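Long-range contact in putidaredoxin reductase (Pseudomonas putida, PDB 1Q1R), which probably passes electrons from NADH through its bound FAD to putidaredoxin, the iron-sulfur partner of the cytochrome P450cam monooxygenase: residues M173-L185 with A204-G216. Sequence-based numbering, arbitrary orientation.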
ATOM      1  N   MET A 173     -14.972  17.080  11.529  1.00 25.27           N
ATOM      2  CA  MET A 173     -14.786  16.443  12.823  1.00 24.59           C
ATOM      3  C   MET A 173     -13.651  17.183  13.524  1.00 24.25           C
ATOM      4  O   MET A 173     -12.919  17.948  12.897  1.00 23.63           O
ATOM      5  CB  MET A 173     -14.365  14.980  12.666  1.00 23.42           C
ATOM      6  CG  MET A 173     -15.414  14.041  12.110  1.00 22.82           C
ATOM      7  SD  MET A 173     -14.868  12.341  12.354  1.00 21.70           S
ATOM      8  CE  MET A 173     -15.471  12.033  14.045  1.00 23.00           C
ATOM      9  N   HIS A 174     -13.521  16.961  14.827  1.00 25.21           N
ATOM     10  CA  HIS A 174     -12.429  17.539  15.603  1.00 25.73           C
ATOM     11  C   HIS A 174     -11.421  16.407  15.486  1.00 25.25           C
ATOM     12  O   HIS A 174     -11.678  15.295  15.958  1.00 25.18           O
ATOM     13  CB  HIS A 174     -12.850  17.741  17.061  1.00 28.44           C
ATOM     14  CG  HIS A 174     -11.731  18.159  17.964  1.00 31.22           C
ATOM     15  ND1 HIS A 174     -10.708  17.307  18.330  1.00 32.87           N
ATOM     16  CD2 HIS A 174     -11.468  19.342  18.568  1.00 33.00           C
ATOM     17  CE1 HIS A 174      -9.866  17.949  19.121  1.00 32.99           C
ATOM     18  NE2 HIS A 174     -10.303  19.185  19.280  1.00 34.13           N
ATOM     19  N   VAL A 175     -10.281  16.675  14.859  1.00 23.86           N
ATOM     20  CA  VAL A 175      -9.292  15.628  14.635  1.00 23.94           C
ATOM     21  C   VAL A 175      -7.934  15.791  15.316  1.00 23.73           C
ATOM     22  O   VAL A 175      -7.321  16.858  15.259  1.00 24.00           O
ATOM     23  CB  VAL A 175      -9.038  15.457  13.114  1.00 23.50           C
ATOM     24  CG1 VAL A 175      -8.193  14.230  12.857  1.00 23.58           C
ATOM     25  CG2 VAL A 175     -10.365  15.380  12.367  1.00 23.63           C
ATOM     26  N   THR A 176      -7.478  14.710  15.948  1.00 23.16           N
ATOM     27  CA  THR A 176      -6.182  14.659  16.617  1.00 23.93           C
ATOM     28  C   THR A 176      -5.446  13.431  16.069  1.00 24.27           C
ATOM     29  O   THR A 176      -6.010  12.336  16.012  1.00 24.61           O
ATOM     30  CB  THR A 176      -6.321  14.488  18.160  1.00 24.36           C
ATOM     31  OG1 THR A 176      -7.068  15.581  18.707  1.00 23.00           O
ATOM     32  CG2 THR A 176      -4.943  14.454  18.814  1.00 25.39           C
ATOM     33  N   LEU A 177      -4.196  13.606  15.652  1.00 24.47           N
ATOM     34  CA  LEU A 177      -3.433  12.476  15.131  1.00 24.76           C
ATOM     35  C   LEU A 177      -2.197  12.262  15.983  1.00 25.79           C
ATOM     36  O   LEU A 177      -1.468  13.204  16.290  1.00 26.44           O
ATOM     37  CB  LEU A 177      -3.045  12.711  13.669  1.00 25.62           C
ATOM     38  CG  LEU A 177      -2.352  11.534  12.976  1.00 25.36           C
ATOM     39  CD1 LEU A 177      -2.630  11.567  11.479  1.00 25.87           C
ATOM     40  CD2 LEU A 177      -0.859  11.586  13.254  1.00 27.95           C
ATOM     41  N   LEU A 178      -1.959  11.011  16.353  1.00 26.28           N
ATOM     42  CA  LEU A 178      -0.832  10.672  17.206  1.00 27.76           C
ATOM     43  C   LEU A 178       0.185   9.770  16.529  1.00 28.44           C
ATOM     44  O   LEU A 178      -0.173   8.803  15.850  1.00 27.93           O
ATOM     45  CB  LEU A 178      -1.338   9.967  18.466  1.00 27.24           C
ATOM     46  CG  LEU A 178      -2.554  10.584  19.157  1.00 26.32           C
ATOM     47  CD1 LEU A 178      -2.997   9.674  20.295  1.00 28.42           C
ATOM     48  CD2 LEU A 178      -2.207  11.970  19.671  1.00 26.67           C
ATOM     49  N   ASP A 179       1.459  10.088  16.728  1.00 29.33           N
ATOM     50  CA  ASP A 179       2.531   9.274  16.177  1.00 30.96           C
ATOM     51  C   ASP A 179       3.657   9.205  17.199  1.00 30.67           C
ATOM     52  O   ASP A 179       4.000  10.203  17.830  1.00 29.84           O
ATOM     53  CB  ASP A 179       3.059   9.857  14.866  1.00 32.07           C
ATOM     54  CG  ASP A 179       3.893   8.855  14.082  1.00 34.36           C
ATOM     55  OD1 ASP A 179       4.904   8.354  14.619  1.00 35.38           O
ATOM     56  OD2 ASP A 179       3.535   8.557  12.925  1.00 37.30           O
ATOM     57  N   THR A 180       4.220   8.015  17.357  1.00 31.89           N
ATOM     58  CA  THR A 180       5.304   7.798  18.301  1.00 34.11           C
ATOM     59  C   THR A 180       6.604   8.417  17.798  1.00 34.77           C
ATOM     60  O   THR A 180       7.442   8.845  18.590  1.00 35.14           O
ATOM     61  CB  THR A 180       5.516   6.297  18.535  1.00 34.84           C
ATOM     62  OG1 THR A 180       5.643   5.632  17.271  1.00 36.45           O
ATOM     63  CG2 THR A 180       4.331   5.704  19.292  1.00 36.24           C
ATOM     64  N   ALA A 181       6.766   8.469  16.479  1.00 35.24           N
ATOM     65  CA  ALA A 181       7.966   9.039  15.872  1.00 34.69           C
ATOM     66  C   ALA A 181       8.044  10.543  16.107  1.00 34.47           C
ATOM     67  O   ALA A 181       7.031  11.193  16.375  1.00 33.84           O
ATOM     68  CB  ALA A 181       7.981   8.744  14.379  1.00 35.67           C
ATOM     69  N   ALA A 182       9.252  11.092  15.996  1.00 33.97           N
ATOM     70  CA  ALA A 182       9.484  12.520  16.203  1.00 33.81           C
ATOM     71  C   ALA A 182       8.824  13.391  15.138  1.00 34.18           C
ATOM     72  O   ALA A 182       8.556  14.573  15.365  1.00 33.00           O
ATOM     73  CB  ALA A 182      10.979  12.795  16.246  1.00 34.81           C
ATOM     74  N   ARG A 183       8.571  12.807  13.973  1.00 34.44           N
ATOM     75  CA  ARG A 183       7.933  13.523  12.873  1.00 35.43           C
ATOM     76  C   ARG A 183       7.184  12.512  12.016  1.00 35.30           C
ATOM     77  O   ARG A 183       7.613  11.366  11.886  1.00 36.33           O
ATOM     78  CB  ARG A 183       8.984  14.267  12.039  1.00 36.15           C
ATOM     79  CG  ARG A 183      10.098  13.390  11.478  1.00 37.59           C
ATOM     80  CD  ARG A 183      11.220  14.247  10.880  1.00 38.61           C
ATOM     81  NE  ARG A 183      12.316  13.440  10.342  1.00 39.32           N
ATOM     82  CZ  ARG A 183      12.269  12.774   9.190  1.00 39.88           C
ATOM     83  NH1 ARG A 183      11.177  12.812   8.436  1.00 39.25           N
ATOM     84  NH2 ARG A 183      13.317  12.062   8.793  1.00 38.67           N
ATOM     85  N   VAL A 184       6.060  12.923  11.441  1.00 35.49           N
ATOM     86  CA  VAL A 184       5.279  12.008  10.616  1.00 35.69           C
ATOM     87  C   VAL A 184       6.073  11.559   9.397  1.00 36.36           C
ATOM     88  O   VAL A 184       6.888  12.315   8.862  1.00 37.15           O
ATOM     89  CB  VAL A 184       3.957  12.657  10.135  1.00 35.70           C
ATOM     90  CG1 VAL A 184       3.107  13.059  11.333  1.00 35.37           C
ATOM     91  CG2 VAL A 184       4.250  13.862   9.264  1.00 34.13           C
ATOM     92  N   LEU A 185       5.842  10.323   8.967  1.00 36.87           N
ATOM     93  CA  LEU A 185       6.522   9.787   7.795  1.00 37.80           C
ATOM     94  C   LEU A 185       8.035   9.862   7.957  1.00 39.31           C
ATOM     95  O   LEU A 185       8.767   9.966   6.973  1.00 38.50           O
ATOM     96  CB  LEU A 185       6.095  10.579   6.553  1.00 36.53           C
ATOM     97  CG  LEU A 185       4.603  10.520   6.209  1.00 35.88           C
ATOM     98  CD1 LEU A 185       4.253  11.579   5.176  1.00 34.60           C
ATOM     99  CD2 LEU A 185       4.264   9.131   5.703  1.00 35.64           C
ATOM    100  N   ALA A 204      -5.001  22.904   8.432  1.00 31.55           N
ATOM    101  CA  ALA A 204      -6.360  22.477   8.121  1.00 30.82           C
ATOM    102  C   ALA A 204      -7.199  22.272   9.386  1.00 30.38           C
ATOM    103  O   ALA A 204      -8.420  22.166   9.318  1.00 29.89           O
ATOM    104  CB  ALA A 204      -6.321  21.188   7.300  1.00 30.83           C
ATOM    105  N   GLY A 205      -6.543  22.213  10.541  1.00 30.16           N
ATOM    106  CA  GLY A 205      -7.280  22.028  11.780  1.00 30.19           C
ATOM    107  C   GLY A 205      -6.894  20.782  12.558  1.00 30.27           C
ATOM    108  O   GLY A 205      -7.315  20.600  13.698  1.00 29.81           O
ATOM    109  N   VAL A 206      -6.094  19.917  11.951  1.00 29.87           N
ATOM    110  CA  VAL A 206      -5.664  18.702  12.625  1.00 29.44           C
ATOM    111  C   VAL A 206      -4.650  19.008  13.718  1.00 30.76           C
ATOM    112  O   VAL A 206      -3.718  19.786  13.512  1.00 30.86           O
ATOM    113  CB  VAL A 206      -5.001  17.714  11.648  1.00 28.80           C
ATOM    114  CG1 VAL A 206      -4.508  16.479  12.407  1.00 28.34           C
ATOM    115  CG2 VAL A 206      -5.976  17.322  10.569  1.00 28.17           C
ATOM    116  N   ASP A 207      -4.841  18.403  14.885  1.00 30.75           N
ATOM    117  CA  ASP A 207      -3.899  18.584  15.980  1.00 31.43           C
ATOM    118  C   ASP A 207      -2.988  17.365  15.969  1.00 30.82           C
ATOM    119  O   ASP A 207      -3.348  16.302  16.474  1.00 30.47           O
ATOM    120  CB  ASP A 207      -4.624  18.688  17.324  1.00 32.77           C
ATOM    121  CG  ASP A 207      -3.667  18.659  18.503  1.00 34.18           C
ATOM    122  OD1 ASP A 207      -2.483  19.021  18.331  1.00 34.83           O
ATOM    123  OD2 ASP A 207      -4.099  18.284  19.608  1.00 35.89           O
ATOM    124  N   ILE A 208      -1.811  17.525  15.370  1.00 30.82           N
ATOM    125  CA  ILE A 208      -0.835  16.445  15.266  1.00 30.56           C
ATOM    126  C   ILE A 208       0.096  16.418  16.473  1.00 31.20           C
ATOM    127  O   ILE A 208       0.729  17.422  16.802  1.00 30.99           O
ATOM    128  CB  ILE A 208       0.017  16.599  13.985  1.00 30.92           C
ATOM    129  CG1 ILE A 208      -0.876  16.427  12.754  1.00 31.60           C
ATOM    130  CG2 ILE A 208       1.156  15.585  13.980  1.00 29.74           C
ATOM    131  CD1 ILE A 208      -0.166  16.632  11.441  1.00 33.34           C
ATOM    132  N   ARG A 209       0.174  15.264  17.125  1.00 31.32           N
ATOM    133  CA  ARG A 209       1.035  15.102  18.290  1.00 32.12           C
ATOM    134  C   ARG A 209       2.070  14.021  18.034  1.00 31.68           C
ATOM    135  O   ARG A 209       1.774  12.829  18.085  1.00 30.88           O
ATOM    136  CB  ARG A 209       0.197  14.749  19.523  1.00 32.88           C
ATOM    137  CG  ARG A 209      -0.933  15.734  19.747  1.00 34.80           C
ATOM    138  CD  ARG A 209      -1.440  15.743  21.172  1.00 37.16           C
ATOM    139  NE  ARG A 209      -2.397  16.832  21.354  1.00 40.14           N
ATOM    140  CZ  ARG A 209      -2.740  17.344  22.532  1.00 41.23           C
ATOM    141  NH1 ARG A 209      -2.202  16.866  23.647  1.00 41.88           N
ATOM    142  NH2 ARG A 209      -3.619  18.337  22.592  1.00 40.74           N
ATOM    143  N   THR A 210       3.292  14.453  17.746  1.00 32.22           N
ATOM    144  CA  THR A 210       4.383  13.530  17.478  1.00 32.90           C
ATOM    145  C   THR A 210       5.077  13.154  18.781  1.00 33.43           C
ATOM    146  O   THR A 210       4.876  13.799  19.805  1.00 32.99           O
ATOM    147  CB  THR A 210       5.406  14.156  16.517  1.00 33.19           C
ATOM    148  OG1 THR A 210       5.813  15.432  17.021  1.00 33.27           O
ATOM    149  CG2 THR A 210       4.793  14.334  15.134  1.00 33.73           C
ATOM    150  N   GLY A 211       5.892  12.106  18.741  1.00 33.87           N
ATOM    151  CA  GLY A 211       6.577  11.676  19.943  1.00 35.66           C
ATOM    152  C   GLY A 211       5.570  11.367  21.037  1.00 36.48           C
ATOM    153  O   GLY A 211       5.852  11.535  22.227  1.00 36.47           O
ATOM    154  N   THR A 212       4.387  10.918  20.630  1.00 36.39           N
ATOM    155  CA  THR A 212       3.329  10.589  21.578  1.00 36.46           C
ATOM    156  C   THR A 212       3.038   9.098  21.558  1.00 36.26           C
ATOM    157  O   THR A 212       2.941   8.488  20.494  1.00 36.32           O
ATOM    158  CB  THR A 212       2.029  11.351  21.255  1.00 36.63           C
ATOM    159  OG1 THR A 212       2.258  12.761  21.367  1.00 37.18           O
ATOM    160  CG2 THR A 212       0.925  10.943  22.217  1.00 36.35           C
ATOM    161  N   GLN A 213       2.900   8.517  22.745  1.00 35.51           N
ATOM    162  CA  GLN A 213       2.627   7.096  22.878  1.00 35.79           C
ATOM    163  C   GLN A 213       1.307   6.871  23.623  1.00 34.87           C
ATOM    164  O   GLN A 213       1.071   7.465  24.680  1.00 33.77           O
ATOM    165  CB  GLN A 213       3.776   6.422  23.631  1.00 37.47           C
ATOM    166  CG  GLN A 213       3.642   4.918  23.774  1.00 40.79           C
ATOM    167  CD  GLN A 213       4.761   4.314  24.605  1.00 43.74           C
ATOM    168  OE1 GLN A 213       4.909   4.622  25.794  1.00 45.63           O
ATOM    169  NE2 GLN A 213       5.557   3.449  23.985  1.00 44.98           N
ATOM    170  N   VAL A 214       0.446   6.034  23.052  1.00 32.76           N
ATOM    171  CA  VAL A 214      -0.829   5.711  23.682  1.00 31.25           C
ATOM    172  C   VAL A 214      -0.652   4.633  24.746  1.00 29.95           C
ATOM    173  O   VAL A 214      -0.084   3.581  24.445  1.00 29.82           O
ATOM    174  CB  VAL A 214      -1.875   5.266  22.644  1.00 31.42           C
ATOM    175  CG1 VAL A 214      -3.155   4.821  23.334  1.00 20.00           C
ATOM    176  CG2 VAL A 214      -2.154   6.389  21.656  1.00 30.75           C
ATOM    177  N   CYS A 215      -1.094   4.889  25.964  1.00 28.94           N
ATOM    178  CA  CYS A 215      -0.929   3.892  27.015  1.00 28.05           C
ATOM    179  C   CYS A 215      -2.221   3.151  27.328  1.00 27.12           C
ATOM    180  O   CYS A 215      -2.195   2.101  27.970  1.00 26.77           O
ATOM    181  CB  CYS A 215      -0.378   4.539  28.293  1.00 28.74           C
ATOM    182  SG  CYS A 215      -1.498   5.687  29.111  1.00 29.87           S
ATOM    183  N   GLY A 216      -3.352   3.687  26.876  1.00 26.07           N
ATOM    184  CA  GLY A 216      -4.613   3.017  27.140  1.00 25.56           C
ATOM    185  C   GLY A 216      -5.859   3.787  26.753  1.00 25.54           C
ATOM    186  O   GLY A 216      -5.788   4.824  26.088  1.00 24.62           O
TER
HETATM  187  O   HOH W   1      -9.585  19.527  14.655  1.00 29.71           O
HETATM  188  O   HOH W   2      -6.470  17.483  20.492  1.00 35.55           O
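T176 and D207 pair in register across two parallel strands, their side chains side by side. With CG anti to the backbone N (chi1 171°), D207 brings OD2 to 4.0 Å from T176 CG2, and a water joins that oxygen to T176 OG1. R209 grips the same OD2 side-on, with NE (2.8 Å) and NH2, and the carboxylate oxygen lies almost in the guanidinium plane. Replacing D207 by an alanine is likely to leave the R209 guanidinium without its anion and set free to turn, and to cost the water one of its anchors. On this face L178 straddles two neighbours: CD2 runs alongside R209, 3.7 Å from its CB, while CD1 meets V214 CG2 at 3.7 Å, the two side chains crossing near a right angle. On the other face V184 CG1 lies 4.1 Å from I208 CG2. Beyond the backbone ladder, which begins with D207 N to V175 O (2.9 Å), the loops are tied by G211 N to A181 O and T212 N to D179 O. Helix 191-204 links these strands in a right-handed beta-alpha-beta crossover; strand 207-209 edges the five-stranded parallel sheet, strand 151-155 flanks strand 174-178 on its other side, and helix 159-170 covers V175 and V206.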